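Local coordinates for probable arylamine n-acetyl transferase (Mycobacterium abscessus, PDB 4GUZ), which probably transfers an acetyl group from acetyl coenzyme A to arylamine substrates, as an arylamine N-acetyltransferase of a pathogenic mycobacterium, at residues 109-114 with 163-168; 147-150 with 155-158. All coordinates share one frame; numbering follows the deposited sequence.

Interaction 1. Residues 109-114 with 163-168; sequences TTIRPA and EVTPGA
Ile-111 meets Thr-165 and Pro-166 where two connecting loops of the large antiparallel sheet of the arylamine N-acetyltransferase fold come together: one leads from strand 96-104 to strand 116-123, the other is the hairpin loop between strands 155-162 and 170-176, which contains a type II beta turn from Thr-165 to Ala-168. The turn is closed by Ala-168 N bonding to Thr-165 O at 3.0 Å. Its residue types fit: the ring of Pro-166 holds phi near -56° at the second position, and Gly-167 readily adopts the positive phi of 74° at the third.

The packed part is small and wholly apolar. In Ile-111, chi1 near -59° sets CG1 beside the backbone N, and the extended second torsion carries CD1 toward the turn. CD1 of Ile-111 lies 3.9 Å from Thr-165 CG2, the two side chains crossing at a slant, while the CD1 end of Ile-111 meets the CD corner of the Pro-166 ring at 3.8 Å. A beta-branched threonine serves well here, because its methyl can face the isoleucine while OG1 points elsewhere. Arg-103 touches both Ile-111 and Thr-165, so one side chain of strand 96-104 contacts both partners.

Elsewhere the two loops stand apart. Even at Ile-111 and Thr-165 the CA atoms are 7.3 Å from each other, no hydrogen bond crosses, and only 105 Å² is buried in all. Ile-111 and Pro-166 remain exposed to solvent, and each loop also has bonds of its own: Gln-105 bonds the backbone of Thr-110 and Arg-112, and in the turn Gly-167 N donates an almost straight bond of 2.8 Å to the anti lone pair of Glu-163 OE2.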
loop_
_atom_site.group_PDB
_atom_site.type_symbol
_atom_site.label_atom_id
_atom_site.label_comp_id
_atom_site.label_asym_id
_atom_site.label_seq_id
_atom_site.Cartn_x
_atom_site.Cartn_y
_atom_site.Cartn_z
ATOM N N THR A 109 16.581 13.570 2.163
ATOM C CA THR A 109 16.232 15.007 2.225
ATOM C C THR A 109 15.915 15.550 0.831
ATOM O O THR A 109 15.163 16.534 0.712
ATOM C CB THR A 109 17.338 15.810 2.896
ATOM O OG1 THR A 109 18.563 15.577 2.186
ATOM C CG2 THR A 109 17.492 15.453 4.374
ATOM N N THR A 110 16.477 14.910 -0.229
ATOM C CA THR A 110 16.182 15.247 -1.621
ATOM C C THR A 110 14.722 14.861 -1.898
ATOM O O THR A 110 14.350 13.700 -1.744
ATOM C CB THR A 110 17.152 14.531 -2.609
ATOM O OG1 THR A 110 18.500 14.799 -2.228
ATOM C CG2 THR A 110 16.921 14.966 -4.063
ATOM N N ILE A 111 13.907 15.844 -2.311
ATOM C CA ILE A 111 12.487 15.663 -2.577
ATOM C C ILE A 111 12.264 14.619 -3.663
ATOM O O ILE A 111 12.868 14.708 -4.744
ATOM C CB ILE A 111 11.800 17.007 -2.949
ATOM C CG1 ILE A 111 11.946 18.042 -1.812
ATOM C CG2 ILE A 111 10.317 16.777 -3.306
ATOM C CD1 ILE A 111 11.533 19.551 -2.245
ATOM N N ARG A 112 11.396 13.634 -3.361
ATOM C CA ARG A 112 10.995 12.563 -4.270
ATOM C C ARG A 112 9.666 12.939 -4.936
ATOM O O ARG A 112 8.958 13.790 -4.394
ATOM C CB ARG A 112 10.872 11.210 -3.520
ATOM C CG ARG A 112 12.106 10.815 -2.687
ATOM C CD ARG A 112 13.343 10.683 -3.537
ATOM N NE ARG A 112 14.400 9.927 -2.856
ATOM C CZ ARG A 112 15.658 9.867 -3.290
ATOM N NH1 ARG A 112 16.022 10.530 -4.381
ATOM N NH2 ARG A 112 16.561 9.146 -2.632
ATOM N N PRO A 113 9.271 12.329 -6.088
ATOM C CA PRO A 113 7.974 12.710 -6.693
ATOM C C PRO A 113 6.818 12.156 -5.862
ATOM O O PRO A 113 7.027 11.238 -5.065
ATOM C CB PRO A 113 8.022 12.106 -8.105
ATOM C CG PRO A 113 9.412 11.534 -8.270
ATOM C CD PRO A 113 9.974 11.316 -6.908
ATOM N N ALA A 114 5.625 12.748 -6.001
ATOM C CA ALA A 114 4.436 12.339 -5.235
ATOM C C ALA A 114 3.801 11.129 -5.869
ATOM O O ALA A 114 2.801 11.258 -6.581
ATOM C CB ALA A 114 3.446 13.489 -5.146
ATOM N N GLU A 163 6.404 22.365 7.088
ATOM C CA GLU A 163 6.768 22.777 5.734
ATOM C C GLU A 163 7.574 21.643 5.152
ATOM O O GLU A 163 8.796 21.703 5.078
ATOM C CB GLU A 163 7.538 24.108 5.779
ATOM C CG GLU A 163 7.734 24.709 4.391
ATOM C CD GLU A 163 8.377 26.081 4.357
ATOM O OE1 GLU A 163 8.763 26.588 5.433
ATOM O OE2 GLU A 163 8.457 26.668 3.255
ATOM N N VAL A 164 6.878 20.575 4.766
ATOM C CA VAL A 164 7.477 19.320 4.315
ATOM C C VAL A 164 8.368 19.520 3.090
ATOM O O VAL A 164 9.428 18.904 2.992
ATOM C CB VAL A 164 6.409 18.219 4.095
ATOM C CG1 VAL A 164 5.783 17.826 5.428
ATOM C CG2 VAL A 164 5.319 18.652 3.106
ATOM N N THR A 165 7.953 20.423 2.199
ATOM C CA THR A 165 8.669 20.823 0.992
ATOM C C THR A 165 8.498 22.346 0.944
ATOM O O THR A 165 7.546 22.844 1.559
ATOM C CB THR A 165 8.142 20.059 -0.243
ATOM O OG1 THR A 165 6.755 20.315 -0.395
ATOM C CG2 THR A 165 8.373 18.550 -0.173
ATOM N N PRO A 166 9.389 23.120 0.292
ATOM C CA PRO A 166 9.286 24.595 0.368
ATOM C C PRO A 166 7.929 25.182 -0.063
ATOM O O PRO A 166 7.398 24.856 -1.116
ATOM C CB PRO A 166 10.422 25.065 -0.555
ATOM C CG PRO A 166 11.449 24.000 -0.406
ATOM C CD PRO A 166 10.628 22.719 -0.414
ATOM N N GLY A 167 7.369 26.016 0.807
ATOM C CA GLY A 167 6.090 26.692 0.613
ATOM C C GLY A 167 4.882 25.791 0.767
ATOM O O GLY A 167 3.750 26.240 0.574
ATOM N N ALA A 168 5.096 24.505 1.096
ATOM C CA ALA A 168 3.967 23.598 1.286
ATOM C C ALA A 168 3.602 23.443 2.772
ATOM O O ALA A 168 4.373 23.809 3.668
ATOM C CB ALA A 168 4.257 22.242 0.662
#

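Interaction 2. Residues 147-150 with 155-158; sequences EAVV and WTYR
Arg-158 leaves its strand with CG anti to the backbone N (chi1 -169°) and runs extended as far as NE, while Glu-147, also anti at chi1, bends at chi2 (-88°) to bring its carboxylate back to meet it. The long arginine can span the offset between neighbouring strands, and the flexible glutamate completes the reach. The grip is side-on: NH2 of Arg-158 lies 2.9 Å and NE of Arg-158 3.1 Å from the same oxygen, OE2 of Glu-147, which sits in the guanidinium plane and is approached on its anti side. The carboxylate stands nearly perpendicular to that plane, at 86°.

Within these segments Val-150 and Tyr-157 form a hydrogen-bonded pair of the antiparallel hairpin of 147-152 and 155-162, and Ala-148 bonds Leu-159 further along. Val-150 N reaches Tyr-157 O at 2.7 Å, and Tyr-157 N returns to Val-150 O at 2.9 Å. Next to it, Val-149 and Arg-158 form a non-hydrogen-bonded pair, their CA atoms 4.5 Å apart. Beta-branched residues suit such extended backbone: CG2 of Val-149 lies alongside CG2 of Thr-156 at 3.8 Å, and Trp-185 of strand 185-196 touches both side chains as well as Arg-158. Val-150 and Tyr-157 occupy the other face, where the tyrosine turns inward to Leu-173, Pro-138 and Arg-188.

Strand 147-152 is outermost within this chain; the salt bridge adds a side-chain link to its backbone pairing with 155-162 at Glu-147, where the strand begins. Because both donors converge on one carboxylate oxygen, negative charge would probably be drawn toward OE2.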
loop_
_atom_site.group_PDB
_atom_site.type_symbol
_atom_site.label_atom_id
_atom_site.label_comp_id
_atom_site.label_asym_id
_atom_site.label_seq_id
_atom_site.Cartn_x
_atom_site.Cartn_y
_atom_site.Cartn_z
ATOM N N GLU A 147 0.671 16.749 15.355
ATOM C CA GLU A 147 1.809 15.982 15.832
ATOM C C GLU A 147 1.356 14.867 16.755
ATOM O O GLU A 147 0.574 15.120 17.665
ATOM C CB GLU A 147 2.833 16.901 16.536
ATOM C CG GLU A 147 4.216 16.292 16.635
ATOM C CD GLU A 147 4.491 15.431 17.844
ATOM O OE1 GLU A 147 3.589 15.274 18.704
ATOM O OE2 GLU A 147 5.625 14.908 17.930
ATOM N N ALA A 148 1.844 13.631 16.525
ATOM C CA ALA A 148 1.520 12.490 17.395
ATOM C C ALA A 148 2.437 11.326 17.189
ATOM O O ALA A 148 2.924 11.099 16.075
ATOM C CB ALA A 148 0.088 12.012 17.163
ATOM N N VAL A 149 2.637 10.566 18.274
ATOM C CA VAL A 149 3.322 9.276 18.313
ATOM C C VAL A 149 2.190 8.254 18.424
ATOM O O VAL A 149 1.316 8.399 19.295
ATOM C CB VAL A 149 4.401 9.151 19.416
ATOM C CG1 VAL A 149 3.837 9.500 20.788
ATOM C CG2 VAL A 149 4.992 7.754 19.439
ATOM N N VAL A 150 2.131 7.300 17.490
ATOM C CA VAL A 150 1.017 6.362 17.417
ATOM C C VAL A 150 1.504 4.917 17.489
ATOM O O VAL A 150 2.273 4.488 16.635
ATOM C CB VAL A 150 0.197 6.602 16.105
ATOM C CG1 VAL A 150 -0.887 5.555 15.915
ATOM C CG2 VAL A 150 -0.415 8.004 16.050
ATOM N N TRP A 155 4.342 -1.999 15.984
ATOM C CA TRP A 155 4.908 -0.924 15.179
ATOM C C TRP A 155 4.603 0.388 15.831
ATOM O O TRP A 155 3.627 0.490 16.581
ATOM C CB TRP A 155 4.342 -0.953 13.747
ATOM C CG TRP A 155 4.465 -2.306 13.110
ATOM C CD1 TRP A 155 3.521 -3.292 13.090
ATOM C CD2 TRP A 155 5.659 -2.876 12.557
ATOM N NE1 TRP A 155 4.045 -4.435 12.529
ATOM C CE2 TRP A 155 5.354 -4.201 12.176
ATOM C CE3 TRP A 155 6.934 -2.360 12.249
ATOM C CZ2 TRP A 155 6.278 -5.022 11.514
ATOM C CZ3 TRP A 155 7.863 -3.191 11.627
ATOM C CH2 TRP A 155 7.535 -4.504 11.269
ATOM N N THR A 156 5.436 1.397 15.556
ATOM C CA THR A 156 5.248 2.750 16.095
ATOM C C THR A 156 5.467 3.749 14.976
ATOM O O THR A 156 6.438 3.636 14.217
ATOM C CB THR A 156 6.165 3.019 17.304
ATOM O OG1 THR A 156 6.177 1.877 18.152
ATOM C CG2 THR A 156 5.719 4.230 18.117
ATOM N N TYR A 157 4.566 4.729 14.888
ATOM C CA TYR A 157 4.624 5.778 13.876
ATOM C C TYR A 157 4.637 7.147 14.521
ATOM O O TYR A 157 4.167 7.324 15.655
ATOM C CB TYR A 157 3.417 5.662 12.913
ATOM C CG TYR A 157 3.405 4.342 12.169
ATOM C CD1 TYR A 157 4.330 4.080 11.160
ATOM C CD2 TYR A 157 2.477 3.353 12.477
ATOM C CE1 TYR A 157 4.373 2.841 10.526
ATOM C CE2 TYR A 157 2.509 2.109 11.847
ATOM C CZ TYR A 157 3.468 1.855 10.879
ATOM O OH TYR A 157 3.505 0.638 10.232
ATOM N N ARG A 158 5.162 8.121 13.790
ATOM C CA ARG A 158 5.134 9.512 14.207
ATOM C C ARG A 158 4.553 10.323 13.075
ATOM O O ARG A 158 4.957 10.162 11.927
ATOM C CB ARG A 158 6.501 10.057 14.595
ATOM C CG ARG A 158 6.374 11.433 15.274
ATOM C CD ARG A 158 7.593 12.285 15.114
ATOM N NE ARG A 158 7.499 13.484 15.948
ATOM C CZ ARG A 158 8.503 14.330 16.143
ATOM N NH1 ARG A 158 9.680 14.119 15.564
ATOM N NH2 ARG A 158 8.339 15.396 16.917
#

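From the N terminus the chain passes through strand 96-104 and reaches the 109-114 loop, the first half of interaction 1. It then runs through strands 116-123, 126-130 and 142-143 to the edge strand 147-152, where interaction 2 closes a short hairpin after only four intervening residues. Strand 155-162 carries the chain on to 163-168, and there interaction 1 closes its much longer loop, so the hairpin is enclosed within it rather than crossing it. The two contacts do not touch, their nearest atoms being about 10 Å apart. Interaction 2 joins neighbouring strands at one margin of the eight-stranded sheet; interaction 1 brings together connections that leave non-adjacent strands.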